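Local atomic coordinates of adenosylmethionine-8-amino-7-oxononanoate aminotransferase (Methanocaldococcus jannaschii, PDB entry 6ZHK), a protein that probably transfers the amino group of S-adenosyl-L-methionine to 7-keto-8-aminopelargonic acid, with pyridoxal 5'-phosphate as cofactor, in biotin biosynthesis. Residues C64-G68 / P441-I445; G144-S150 / E226-I232; A415-A420 / R431-I437. The contacts are given in a common frame with arbitrary orientation. Residues are numbered along the deposited sequence.

Contact 1: C64-G68 / P441-I445; sequences CNLFG and PPLSI
The best hydrogen bonds lie within 64-68, where N65 (chi1 t) closes an Asx motif: OD1 accepts from G68 N at 2.8 Å, and ND2 donates to G68 O at 3.0 Å. G68 has positive phi (99/179), where a CB would jam against the F67 carbonyl. This folded loop sits against a type I beta turn, P442 to I445, closed by I445 N to P442 O at 3.1 Å. Across the gap, L66 O is shared by two weak bonds, from L443 N at 2.9 Å and S444 N at 3.3 Å. L66 lies opposite P442 and F67 opposite S444, the CA atoms 4.6 and 4.9 Å apart. S444 OG, hydrogen-bonded to N45 OD1, lies 3.1 Å from F67 C. Outward lies a greasy layer of L66 and L443, both mt, with F67 (chi1 m), covered by helix 343-358. The contact joins two buried loops of this class-III aminotransferase close to K301, the predicted cofactor lysine. L443 CD1 lies 4.0 Å from both L66 CD2 and F67 CE1.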
ATOM      1  N   CYS A  64      -5.664  14.396   3.328  1.00 13.23           N
ATOM      2  CA  CYS A  64      -6.598  13.307   3.639  1.00 13.58           C
ATOM      3  C   CYS A  64      -7.646  13.638   4.713  1.00 16.66           C
ATOM      4  O   CYS A  64      -8.676  12.943   4.807  1.00 16.68           O
ATOM      5  CB  CYS A  64      -5.844  12.031   4.007  1.00 15.74           C
ATOM      6  SG  CYS A  64      -4.917  12.183   5.561  1.00 18.74           S
ATOM      7  N   ASN A  65      -7.358  14.587   5.611  1.00 14.28           N
ATOM      8  CA  ASN A  65      -8.268  14.773   6.749  1.00 14.70           C
ATOM      9  C   ASN A  65      -9.489  15.571   6.276  1.00 13.71           C
ATOM     10  O   ASN A  65      -9.329  16.629   5.734  1.00 15.53           O
ATOM     11  CB  ASN A  65      -7.514  15.409   7.915  1.00 15.26           C
ATOM     12  CG  ASN A  65      -8.426  15.611   9.116  1.00 17.96           C
ATOM     13  OD1 ASN A  65      -9.327  16.452   9.100  1.00 16.52           O
ATOM     14  ND2 ASN A  65      -8.319  14.694  10.061  1.00 16.35           N
ATOM     15  N   LEU A  66     -10.708  15.082   6.487  1.00 13.56           N
ATOM     16  CA  LEU A  66     -11.855  15.807   5.943  1.00 14.61           C
ATOM     17  C   LEU A  66     -12.549  16.580   7.054  1.00 13.86           C
ATOM     18  O   LEU A  66     -13.089  17.634   6.802  1.00 16.05           O
ATOM     19  CB  LEU A  66     -12.877  14.801   5.414  1.00 13.50           C
ATOM     20  CG  LEU A  66     -12.479  14.014   4.147  1.00 14.43           C
ATOM     21  CD1 LEU A  66     -13.662  13.209   3.686  1.00 14.92           C
ATOM     22  CD2 LEU A  66     -11.963  14.946   3.043  1.00 17.01           C
ATOM     23  N   PHE A  67     -12.679  15.975   8.212  1.00 16.34           N
ATOM     24  CA  PHE A  67     -13.637  16.474   9.194  1.00 14.92           C
ATOM     25  C   PHE A  67     -13.000  16.771  10.551  1.00 17.76           C
ATOM     26  O   PHE A  67     -13.732  16.899  11.549  1.00 17.84           O
ATOM     27  CB  PHE A  67     -14.761  15.451   9.370  1.00 17.06           C
ATOM     28  CG  PHE A  67     -15.549  15.261   8.108  1.00 17.70           C
ATOM     29  CD1 PHE A  67     -16.096  16.359   7.438  1.00 18.75           C
ATOM     30  CD2 PHE A  67     -15.747  13.972   7.608  1.00 17.85           C
ATOM     31  CE1 PHE A  67     -16.804  16.182   6.260  1.00 17.76           C
ATOM     32  CE2 PHE A  67     -16.468  13.795   6.437  1.00 16.89           C
ATOM     33  CZ  PHE A  67     -17.015  14.891   5.784  1.00 16.77           C
ATOM     34  N   GLY A  68     -11.685  16.882  10.582  1.00 15.79           N
ATOM     35  CA  GLY A  68     -11.018  17.169  11.851  1.00 17.12           C
ATOM     36  C   GLY A  68     -10.469  15.882  12.457  1.00 15.96           C
ATOM     37  O   GLY A  68     -10.680  14.804  11.881  1.00 17.39           O
ATOM     38  N   PRO A 441      -7.261  22.720   3.296  1.00 16.94           N
ATOM     39  CA  PRO A 441      -7.831  22.702   4.635  1.00 18.69           C
ATOM     40  C   PRO A 441      -8.931  21.636   4.711  1.00 17.78           C
ATOM     41  O   PRO A 441      -9.502  21.247   3.688  1.00 15.12           O
ATOM     42  CB  PRO A 441      -8.435  24.111   4.785  1.00 18.41           C
ATOM     43  CG  PRO A 441      -8.787  24.510   3.373  1.00 18.41           C
ATOM     44  CD  PRO A 441      -7.711  23.877   2.506  1.00 18.04           C
ATOM     45  N   PRO A 442      -9.275  21.150   5.925  1.00 18.13           N
ATOM     46  CA  PRO A 442     -10.344  20.168   6.064  1.00 17.91           C
ATOM     47  C   PRO A 442     -11.649  20.806   5.599  1.00 17.18           C
ATOM     48  O   PRO A 442     -11.772  22.034   5.634  1.00 18.20           O
ATOM     49  CB  PRO A 442     -10.409  19.811   7.552  1.00 20.25           C
ATOM     50  CG  PRO A 442      -9.403  20.754   8.248  1.00 25.23           C
ATOM     51  CD  PRO A 442      -8.610  21.498   7.192  1.00 20.46           C
ATOM     52  N   LEU A 443     -12.600  19.963   5.181  1.00 14.22           N
ATOM     53  CA  LEU A 443     -13.929  20.426   4.814  1.00 15.43           C
ATOM     54  C   LEU A 443     -14.613  21.054   6.034  1.00 15.76           C
ATOM     55  O   LEU A 443     -15.526  21.883   5.872  1.00 15.29           O
ATOM     56  CB  LEU A 443     -14.771  19.210   4.379  1.00 16.20           C
ATOM     57  CG  LEU A 443     -14.203  18.395   3.199  1.00 15.62           C
ATOM     58  CD1 LEU A 443     -15.211  17.348   2.783  1.00 17.62           C
ATOM     59  CD2 LEU A 443     -13.831  19.270   2.009  1.00 15.37           C
ATOM     60  N   SER A 444     -14.123  20.689   7.230  1.00 15.86           N
ATOM     61  CA  SER A 444     -14.687  21.189   8.487  1.00 15.85           C
ATOM     62  C   SER A 444     -14.112  22.535   8.923  1.00 18.55           C
ATOM     63  O   SER A 444     -14.517  23.028   9.987  1.00 18.41           O
ATOM     64  CB  SER A 444     -14.531  20.161   9.587  1.00 17.76           C
ATOM     65  OG  SER A 444     -13.179  19.716   9.648  1.00 17.77           O
ATOM     66  N   ILE A 445     -13.189  23.145   8.141  1.00 16.19           N
ATOM     67  CA  ILE A 445     -12.577  24.412   8.516  1.00 18.28           C
ATOM     68  C   ILE A 445     -13.685  25.446   8.702  1.00 18.42           C
ATOM     69  O   ILE A 445     -14.612  25.490   7.898  1.00 18.14           O
ATOM     70  CB  ILE A 445     -11.536  24.899   7.467  1.00 17.43           C
ATOM     71  CG1 ILE A 445     -10.753  26.085   8.053  1.00 18.75           C
ATOM     72  CG2 ILE A 445     -12.212  25.241   6.139  1.00 16.59           C
ATOM     73  CD1 ILE A 445      -9.481  26.455   7.286  1.00 18.30           C
TER

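Contact 2: G144-S150 / E226-I232; sequences GRTKFIS and EEVFCVI
F229 is the bump: its chain turns a corner and its side chain, chi1 p, swings into the hollow beside the R145 and T146 carbonyls. The ring edge meets both, F229 CD2 3.4 Å from R145 O and F229 CE2 3.4 Å from T146 O. The corner adds a residue to 226-232, so K147 pairs with V228 but I149 with V231. These are parallel neighbours in the central sheet of the large domain of fold-type I PLP enzymes, the axes of 147-150 and 230-232 crossing at -28°. The ladder is K147 N to E227 O (3.0 Å), F229 N to K147 O (2.8 Å), I149 N to C230 O (3.0 Å), I232 N to I149 O (3.1 Å). On one face, covered by helix 211-224, I149 (mt) fills the gap between V228 and V231, I149 CB 3.7 Å from V231 CG2. On the other, F148 CB rests 3.9 Å from C230 SG. R145 NH2 forms salt bridges with D142 and D262; NH1 donates to V228 O, whose position is less certain.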
ATOM      1  N   GLY A 144       0.185  -5.310 -28.719  1.00 18.64           N
ATOM      2  CA  GLY A 144       1.121  -4.207 -28.702  1.00 18.53           C
ATOM      3  C   GLY A 144       0.644  -2.966 -27.943  1.00 18.99           C
ATOM      4  O   GLY A 144       1.258  -1.921 -28.060  1.00 18.55           O
ATOM      5  N   ARG A 145      -0.377  -3.087 -27.091  1.00 17.17           N
ATOM      6  CA  ARG A 145      -0.764  -1.914 -26.298  1.00 18.77           C
ATOM      7  C   ARG A 145      -0.023  -1.899 -24.957  1.00 16.27           C
ATOM      8  O   ARG A 145      -0.581  -2.340 -23.938  1.00 15.55           O
ATOM      9  CB  ARG A 145      -2.264  -1.974 -25.975  1.00 18.15           C
ATOM     10  CG  ARG A 145      -3.172  -2.030 -27.191  1.00 21.58           C
ATOM     11  CD  ARG A 145      -3.860  -0.701 -27.098  1.00 26.68           C
ATOM     12  NE  ARG A 145      -5.091  -0.888 -27.783  1.00 30.89           N
ATOM     13  CZ  ARG A 145      -6.064  -0.012 -27.853  1.00 27.41           C
ATOM     14  NH1 ARG A 145      -6.025   1.126 -27.159  1.00 21.97           N
ATOM     15  NH2 ARG A 145      -7.121  -0.377 -28.548  1.00 29.07           N
ATOM     16  N   THR A 146       1.212  -1.397 -25.002  1.00 15.83           N
ATOM     17  CA  THR A 146       2.185  -1.535 -23.934  1.00 17.09           C
ATOM     18  C   THR A 146       2.612  -0.168 -23.405  1.00 17.63           C
ATOM     19  O   THR A 146       3.299  -0.093 -22.395  1.00 18.01           O
ATOM     20  CB  THR A 146       3.418  -2.311 -24.398  1.00 16.49           C
ATOM     21  OG1 THR A 146       3.995  -1.557 -25.447  1.00 18.49           O
ATOM     22  CG2 THR A 146       3.082  -3.669 -24.968  1.00 20.60           C
ATOM     23  N   LYS A 147       2.121   0.910 -24.023  1.00 17.20           N
ATOM     24  CA  LYS A 147       2.529   2.243 -23.639  1.00 17.77           C
ATOM     25  C   LYS A 147       1.339   2.979 -23.044  1.00 15.84           C
ATOM     26  O   LYS A 147       0.224   2.462 -22.991  1.00 17.44           O
ATOM     27  CB  LYS A 147       3.173   2.991 -24.819  1.00 20.51           C
ATOM     28  CG  LYS A 147       4.571   2.461 -25.198  1.00 20.82           C
ATOM     29  CD  LYS A 147       5.274   3.289 -26.263  1.00 29.88           C
ATOM     30  CE  LYS A 147       6.779   3.099 -26.322  1.00 35.40           C
ATOM     31  NZ  LYS A 147       7.144   1.662 -26.455  1.00 45.44           N
ATOM     32  N   PHE A 148       1.624   4.144 -22.480  1.00 15.38           N
ATOM     33  CA  PHE A 148       0.562   4.930 -21.888  1.00 15.67           C
ATOM     34  C   PHE A 148       0.774   6.382 -22.294  1.00 15.98           C
ATOM     35  O   PHE A 148       1.839   6.736 -22.783  1.00 15.53           O
ATOM     36  CB  PHE A 148       0.607   4.816 -20.373  1.00 17.01           C
ATOM     37  CG  PHE A 148       1.870   5.396 -19.841  1.00 16.32           C
ATOM     38  CD1 PHE A 148       3.002   4.609 -19.701  1.00 16.83           C
ATOM     39  CD2 PHE A 148       1.948   6.763 -19.559  1.00 16.80           C
ATOM     40  CE1 PHE A 148       4.183   5.180 -19.288  1.00 16.32           C
ATOM     41  CE2 PHE A 148       3.126   7.333 -19.127  1.00 16.82           C
ATOM     42  CZ  PHE A 148       4.252   6.518 -18.985  1.00 17.92           C
ATOM     43  N   ILE A 149      -0.249   7.185 -22.071  1.00 13.25           N
ATOM     44  CA  ILE A 149      -0.126   8.617 -22.223  1.00 12.70           C
ATOM     45  C   ILE A 149      -0.488   9.269 -20.896  1.00 12.60           C
ATOM     46  O   ILE A 149      -1.515   8.951 -20.262  1.00 12.50           O
ATOM     47  CB  ILE A 149      -1.131   9.107 -23.302  1.00 13.97           C
ATOM     48  CG1 ILE A 149      -0.678   8.681 -24.700  1.00 13.52           C
ATOM     49  CG2 ILE A 149      -1.175  10.628 -23.204  1.00 14.66           C
ATOM     50  CD1 ILE A 149      -1.726   8.910 -25.801  1.00 14.74           C
ATOM     51  N   SER A 150       0.325  10.234 -20.498  1.00 12.89           N
ATOM     52  CA  SER A 150       0.012  11.022 -19.324  1.00 14.80           C
ATOM     53  C   SER A 150       0.538  12.449 -19.574  1.00 15.33           C
ATOM     54  O   SER A 150       0.674  12.851 -20.738  1.00 15.51           O
ATOM     55  CB  SER A 150       0.653  10.337 -18.157  1.00 16.37           C
ATOM     56  OG  SER A 150       0.296  11.003 -16.960  1.00 19.09           O
ATOM     57  N   GLU A 226      -3.277   2.951 -30.884  1.00 17.69           N
ATOM     58  CA  GLU A 226      -3.297   1.500 -31.032  1.00 17.64           C
ATOM     59  C   GLU A 226      -2.090   0.910 -30.292  1.00 18.01           C
ATOM     60  O   GLU A 226      -1.949  -0.296 -30.243  1.00 18.36           O
ATOM     61  CB  GLU A 226      -3.306   1.076 -32.513  1.00 22.54           C
ATOM     62  CG  GLU A 226      -4.634   1.471 -33.190  1.00 26.12           C
ATOM     63  CD  GLU A 226      -4.861   1.085 -34.651  1.00 31.51           C
ATOM     64  OE1 GLU A 226      -4.453  -0.001 -35.066  1.00 32.73           O
ATOM     65  OE2 GLU A 226      -5.449   1.892 -35.390  1.00 36.59           O
ATOM     66  N   GLU A 227      -1.237   1.750 -29.716  1.00 17.52           N
ATOM     67  CA  GLU A 227      -0.095   1.225 -28.966  1.00 20.66           C
ATOM     68  C   GLU A 227      -0.192   1.544 -27.482  1.00 19.46           C
ATOM     69  O   GLU A 227       0.772   1.324 -26.724  1.00 16.84           O
ATOM     70  CB  GLU A 227       1.249   1.708 -29.517  1.00 24.31           C
ATOM     71  CG  GLU A 227       1.590   3.157 -29.260  1.00 31.17           C
ATOM     72  CD  GLU A 227       2.760   3.688 -30.104  1.00 42.29           C
ATOM     73  OE1 GLU A 227       3.914   3.481 -29.696  1.00 49.81           O
ATOM     74  OE2 GLU A 227       2.524   4.335 -31.174  1.00 38.84           O
ATOM     75  N   VAL A 228      -1.352   2.027 -27.037  1.00 19.34           N
ATOM     76  CA  VAL A 228      -1.446   2.588 -25.679  1.00 19.37           C
ATOM     77  C   VAL A 228      -2.554   1.853 -24.920  1.00 17.29           C
ATOM     78  O   VAL A 228      -3.599   1.579 -25.517  1.00 19.91           O
ATOM     79  CB  VAL A 228      -1.702   4.111 -25.832  1.00 22.96           C
ATOM     80  CG1 VAL A 228      -2.572   4.718 -24.745  1.00 25.20           C
ATOM     81  CG2 VAL A 228      -0.380   4.869 -25.986  1.00 20.53           C
ATOM     82  N   PHE A 229      -2.309   1.468 -23.648  1.00 16.56           N
ATOM     83  CA  PHE A 229      -3.342   0.816 -22.832  1.00 15.39           C
ATOM     84  C   PHE A 229      -4.113   1.762 -21.911  1.00 17.52           C
ATOM     85  O   PHE A 229      -5.178   1.375 -21.392  1.00 16.68           O
ATOM     86  CB  PHE A 229      -2.792  -0.392 -22.070  1.00 15.86           C
ATOM     87  CG  PHE A 229      -1.730  -0.021 -21.071  1.00 15.44           C
ATOM     88  CD1 PHE A 229      -2.116   0.422 -19.804  1.00 14.68           C
ATOM     89  CD2 PHE A 229      -0.381  -0.017 -21.406  1.00 14.79           C
ATOM     90  CE1 PHE A 229      -1.150   0.778 -18.857  1.00 14.90           C
ATOM     91  CE2 PHE A 229       0.581   0.292 -20.443  1.00 14.37           C
ATOM     92  CZ  PHE A 229       0.205   0.690 -19.165  1.00 13.59           C
ATOM     93  N   CYS A 230      -3.608   2.987 -21.739  1.00 14.65           N
ATOM     94  CA  CYS A 230      -4.423   3.979 -21.040  1.00 16.47           C
ATOM     95  C   CYS A 230      -3.892   5.400 -21.243  1.00 16.25           C
ATOM     96  O   CYS A 230      -2.790   5.587 -21.751  1.00 16.30           O
ATOM     97  CB  CYS A 230      -4.426   3.668 -19.544  1.00 15.29           C
ATOM     98  SG  CYS A 230      -2.836   4.060 -18.744  1.00 19.49           S
ATOM     99  N   VAL A 231      -4.767   6.386 -20.953  1.00 16.27           N
ATOM    100  CA  VAL A 231      -4.448   7.775 -20.671  1.00 14.25           C
ATOM    101  C   VAL A 231      -4.811   7.957 -19.196  1.00 14.34           C
ATOM    102  O   VAL A 231      -5.826   7.442 -18.771  1.00 15.03           O
ATOM    103  CB  VAL A 231      -5.262   8.737 -21.558  1.00 13.88           C
ATOM    104  CG1 VAL A 231      -5.175  10.157 -20.967  1.00 16.18           C
ATOM    105  CG2 VAL A 231      -4.786   8.674 -23.022  1.00 16.86           C
ATOM    106  N   ILE A 232      -3.930   8.524 -18.385  1.00 15.34           N
ATOM    107  CA  ILE A 232      -4.198   8.717 -16.965  1.00 12.63           C
ATOM    108  C   ILE A 232      -3.893  10.172 -16.640  1.00 14.05           C
ATOM    109  O   ILE A 232      -2.885  10.717 -17.148  1.00 15.45           O
ATOM    110  CB  ILE A 232      -3.428   7.725 -16.077  1.00 13.19           C
ATOM    111  CG1 ILE A 232      -3.753   8.032 -14.596  1.00 13.20           C
ATOM    112  CG2 ILE A 232      -1.949   7.834 -16.348  1.00 13.67           C
ATOM    113  CD1 ILE A 232      -3.140   7.012 -13.602  1.00 11.66           C
TER

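Contact 3: A415-A420 / R431-I437; sequences AGYRVA and RPIGNVI
P432, Y417 and G416 carry this contact, in which the first turn and a half of helix 415-425 lies against the loop and type II' beta turn (I433 to V436) that lead into strand 436-439, part of the small C-terminal domain of the aminotransferase fold. I433 and V436 bond to each other twice, V436 N to I433 O at 2.8 Å and I433 N to V436 O at 2.9 Å, with G434 taking the positive phi (45/-118).

P432 is the centre of the contact. Its C-gamma-endo ring slides over the face of Y417 as a CH-pi contact, CG 3.7 Å from the ring centroid and 10° off the normal, and P432 CD 3.5 Å from Y417 CE1. P432 CG also touches G416 C at 3.6 Å. G416 leaves the room for this: a CB on it would clash with both G434 O and P432 CB. G416 N bonds weakly to G434 O at 3.4 Å.

Y417 (chi1 m) sets its OH over one face of the R431 guanidinium, 3.5 Å from R431 NH1, too poor in angle for a hydrogen bond; R431, a predicted substrate-binding residue, has NH2 held by the Y25 carbonyl. V419 CG1 meets I437 CD1 at 3.7 Å, backed by helix 447-463 and strand 394-399.

Waters join the helix start to the turn. One links A415 N (2.8 Å) to N435 OD1 (2.5 Å), while N435 ND2 donates to Y409 O; another links Y417 N (2.9 Å) to G434 O (2.9 Å). A third lies 2.7 Å from Y417 OH and gives a hydrogen bond to P432 O at 2.7 Å.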
ATOM      1  N   ALA A 415      11.962  28.486  -0.248  1.00 21.15           N
ATOM      2  CA  ALA A 415      11.144  29.661   0.036  1.00 23.04           C
ATOM      3  C   ALA A 415       9.821  29.303   0.711  1.00 23.61           C
ATOM      4  O   ALA A 415       9.375  29.992   1.630  1.00 23.18           O
ATOM      5  CB  ALA A 415      10.910  30.478  -1.207  1.00 24.43           C
ATOM      6  N   GLY A 416       9.122  28.277   0.210  1.00 22.81           N
ATOM      7  CA  GLY A 416       7.901  27.876   0.900  1.00 19.29           C
ATOM      8  C   GLY A 416       8.094  27.478   2.375  1.00 16.74           C
ATOM      9  O   GLY A 416       7.273  27.822   3.204  1.00 17.61           O
ATOM     10  N   TYR A 417       9.159  26.748   2.709  1.00 18.74           N
ATOM     11  CA  TYR A 417       9.444  26.414   4.114  1.00 19.34           C
ATOM     12  C   TYR A 417       9.737  27.673   4.953  1.00 19.43           C
ATOM     13  O   TYR A 417       9.408  27.744   6.142  1.00 18.53           O
ATOM     14  CB  TYR A 417      10.599  25.414   4.204  1.00 22.55           C
ATOM     15  CG  TYR A 417      10.207  23.986   3.877  1.00 22.51           C
ATOM     16  CD1 TYR A 417       9.317  23.281   4.690  1.00 21.66           C
ATOM     17  CD2 TYR A 417      10.794  23.320   2.807  1.00 27.25           C
ATOM     18  CE1 TYR A 417       8.963  21.959   4.420  1.00 24.13           C
ATOM     19  CE2 TYR A 417      10.397  22.029   2.484  1.00 27.32           C
ATOM     20  CZ  TYR A 417       9.505  21.347   3.300  1.00 24.48           C
ATOM     21  OH  TYR A 417       9.208  20.069   2.954  1.00 28.51           O
ATOM     22  N   ARG A 418      10.299  28.703   4.325  1.00 19.24           N
ATOM     23  CA  ARG A 418      10.466  29.954   5.080  1.00 21.35           C
ATOM     24  C   ARG A 418       9.114  30.514   5.527  1.00 21.80           C
ATOM     25  O   ARG A 418       8.910  30.983   6.666  1.00 21.14           O
ATOM     26  CB  ARG A 418      11.277  30.932   4.225  1.00 23.42           C
ATOM     27  CG  ARG A 418      12.766  30.627   4.264  1.00 22.46           C
ATOM     28  CD  ARG A 418      13.474  31.506   3.250  1.00 25.06           C
ATOM     29  NE  ARG A 418      14.758  30.894   2.982  1.00 28.53           N
ATOM     30  CZ  ARG A 418      15.935  31.436   3.246  1.00 37.65           C
ATOM     31  NH1 ARG A 418      16.006  32.642   3.782  1.00 41.46           N
ATOM     32  NH2 ARG A 418      17.042  30.780   2.953  1.00 40.69           N
ATOM     33  N   VAL A 419       8.148  30.466   4.607  1.00 20.51           N
ATOM     34  CA  VAL A 419       6.798  30.869   4.918  1.00 18.32           C
ATOM     35  C   VAL A 419       6.186  29.926   5.964  1.00 19.85           C
ATOM     36  O   VAL A 419       5.536  30.376   6.912  1.00 19.12           O
ATOM     37  CB  VAL A 419       5.953  31.074   3.646  1.00 18.77           C
ATOM     38  CG1 VAL A 419       4.519  31.435   4.015  1.00 19.23           C
ATOM     39  CG2 VAL A 419       6.534  32.210   2.800  1.00 18.31           C
ATOM     40  N   ALA A 420       6.368  28.600   5.791  1.00 19.93           N
ATOM     41  CA  ALA A 420       5.838  27.627   6.758  1.00 18.44           C
ATOM     42  C   ALA A 420       6.328  27.933   8.184  1.00 18.74           C
ATOM     43  O   ALA A 420       5.575  27.770   9.145  1.00 19.67           O
ATOM     44  CB  ALA A 420       6.268  26.226   6.332  1.00 20.44           C
ATOM     45  N   ARG A 431       2.492  22.478   4.896  1.00 14.46           N
ATOM     46  CA  ARG A 431       3.624  21.881   4.186  1.00 19.26           C
ATOM     47  C   ARG A 431       3.645  22.384   2.745  1.00 19.22           C
ATOM     48  O   ARG A 431       2.696  22.146   2.005  1.00 21.54           O
ATOM     49  CB  ARG A 431       3.588  20.340   4.155  1.00 20.62           C
ATOM     50  CG  ARG A 431       4.833  19.744   3.507  1.00 21.35           C
ATOM     51  CD  ARG A 431       4.795  18.224   3.565  1.00 18.69           C
ATOM     52  NE  ARG A 431       5.873  17.589   2.819  1.00 20.60           N
ATOM     53  CZ  ARG A 431       7.073  17.288   3.330  1.00 22.01           C
ATOM     54  NH1 ARG A 431       7.404  17.612   4.591  1.00 19.08           N
ATOM     55  NH2 ARG A 431       7.937  16.684   2.545  1.00 16.81           N
ATOM     56  N   PRO A 432       4.742  23.033   2.282  1.00 18.69           N
ATOM     57  CA  PRO A 432       4.787  23.540   0.920  1.00 17.72           C
ATOM     58  C   PRO A 432       5.364  22.493  -0.022  1.00 18.69           C
ATOM     59  O   PRO A 432       5.870  21.449   0.405  1.00 18.88           O
ATOM     60  CB  PRO A 432       5.765  24.705   1.137  1.00 15.11           C
ATOM     61  CG  PRO A 432       6.851  24.075   2.045  1.00 17.02           C
ATOM     62  CD  PRO A 432       5.985  23.290   3.035  1.00 20.12           C
ATOM     63  N   ILE A 433       5.286  22.768  -1.323  1.00 17.38           N
ATOM     64  CA  ILE A 433       6.084  22.011  -2.273  1.00 17.92           C
ATOM     65  C   ILE A 433       6.925  23.027  -3.033  1.00 20.53           C
ATOM     66  O   ILE A 433       6.347  23.849  -3.729  1.00 18.44           O
ATOM     67  CB  ILE A 433       5.202  21.176  -3.230  1.00 19.95           C
ATOM     68  CG1 ILE A 433       4.290  20.228  -2.430  1.00 20.48           C
ATOM     69  CG2 ILE A 433       6.120  20.427  -4.224  1.00 23.96           C
ATOM     70  CD1 ILE A 433       3.259  19.514  -3.235  1.00 20.66           C
ATOM     71  N   GLY A 434       8.261  22.976  -2.829  1.00 19.84           N
ATOM     72  CA  GLY A 434       9.202  23.980  -3.343  1.00 20.24           C
ATOM     73  C   GLY A 434       8.699  25.398  -3.110  1.00 20.75           C
ATOM     74  O   GLY A 434       8.437  25.773  -1.957  1.00 20.88           O
ATOM     75  N   ASN A 435       8.462  26.150  -4.188  1.00 21.13           N
ATOM     76  CA  ASN A 435       8.088  27.552  -4.008  1.00 22.64           C
ATOM     77  C   ASN A 435       6.592  27.731  -3.844  1.00 19.40           C
ATOM     78  O   ASN A 435       6.125  28.852  -3.924  1.00 21.45           O
ATOM     79  CB  ASN A 435       8.523  28.429  -5.178  1.00 21.87           C
ATOM     80  CG  ASN A 435      10.023  28.498  -5.215  1.00 26.49           C
ATOM     81  OD1 ASN A 435      10.648  28.590  -4.163  1.00 26.81           O
ATOM     82  ND2 ASN A 435      10.605  28.340  -6.398  1.00 30.41           N
ATOM     83  N   VAL A 436       5.827  26.633  -3.775  1.00 20.47           N
ATOM     84  CA  VAL A 436       4.383  26.753  -3.712  1.00 19.32           C
ATOM     85  C   VAL A 436       3.919  26.494  -2.278  1.00 18.33           C
ATOM     86  O   VAL A 436       4.108  25.387  -1.724  1.00 18.49           O
ATOM     87  CB  VAL A 436       3.676  25.788  -4.693  1.00 20.98           C
ATOM     88  CG1 VAL A 436       2.180  26.075  -4.718  1.00 18.91           C
ATOM     89  CG2 VAL A 436       4.256  25.852  -6.107  1.00 19.45           C
ATOM     90  N   ILE A 437       3.268  27.500  -1.701  1.00 17.40           N
ATOM     91  CA  ILE A 437       2.543  27.334  -0.450  1.00 16.25           C
ATOM     92  C   ILE A 437       1.317  26.496  -0.795  1.00 16.77           C
ATOM     93  O   ILE A 437       0.552  26.878  -1.680  1.00 16.38           O
ATOM     94  CB  ILE A 437       2.136  28.705   0.152  1.00 17.15           C
ATOM     95  CG1 ILE A 437       3.357  29.525   0.592  1.00 20.45           C
ATOM     96  CG2 ILE A 437       1.168  28.583   1.331  1.00 16.93           C
ATOM     97  CD1 ILE A 437       3.095  31.050   0.592  1.00 21.11           C
TER
HETATM   98  O   HOH W   1      12.554  27.685  -2.853  1.00 26.68           O
HETATM   99  O   HOH W   2       8.040  19.824   0.556  1.00 24.20           O
HETATM  100  O   HOH W   3      10.162  25.400   0.341  1.00 28.12           O

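From the N terminus, the chain first lays down 64-68, whose partner 441-445 comes only after 372 further residues, so contact 1 closes a loop that takes in nearly all of the fold and encloses both other contacts. Contact 2 closes first, a 75-residue excursion that brings strands 147-151 and 228-234 side by side in the central sheet. Contact 3 follows it in series, closing a loop of just ten residues, the rest of helix 415-425 and strand 428-429 among them. Strand 436-439 then leads on to 441-445, so contacts 3 and 1 adjoin in sequence, their centres 21 Å apart. Contact 2 lies across the chain's centre from contact 1, 36 Å between centres.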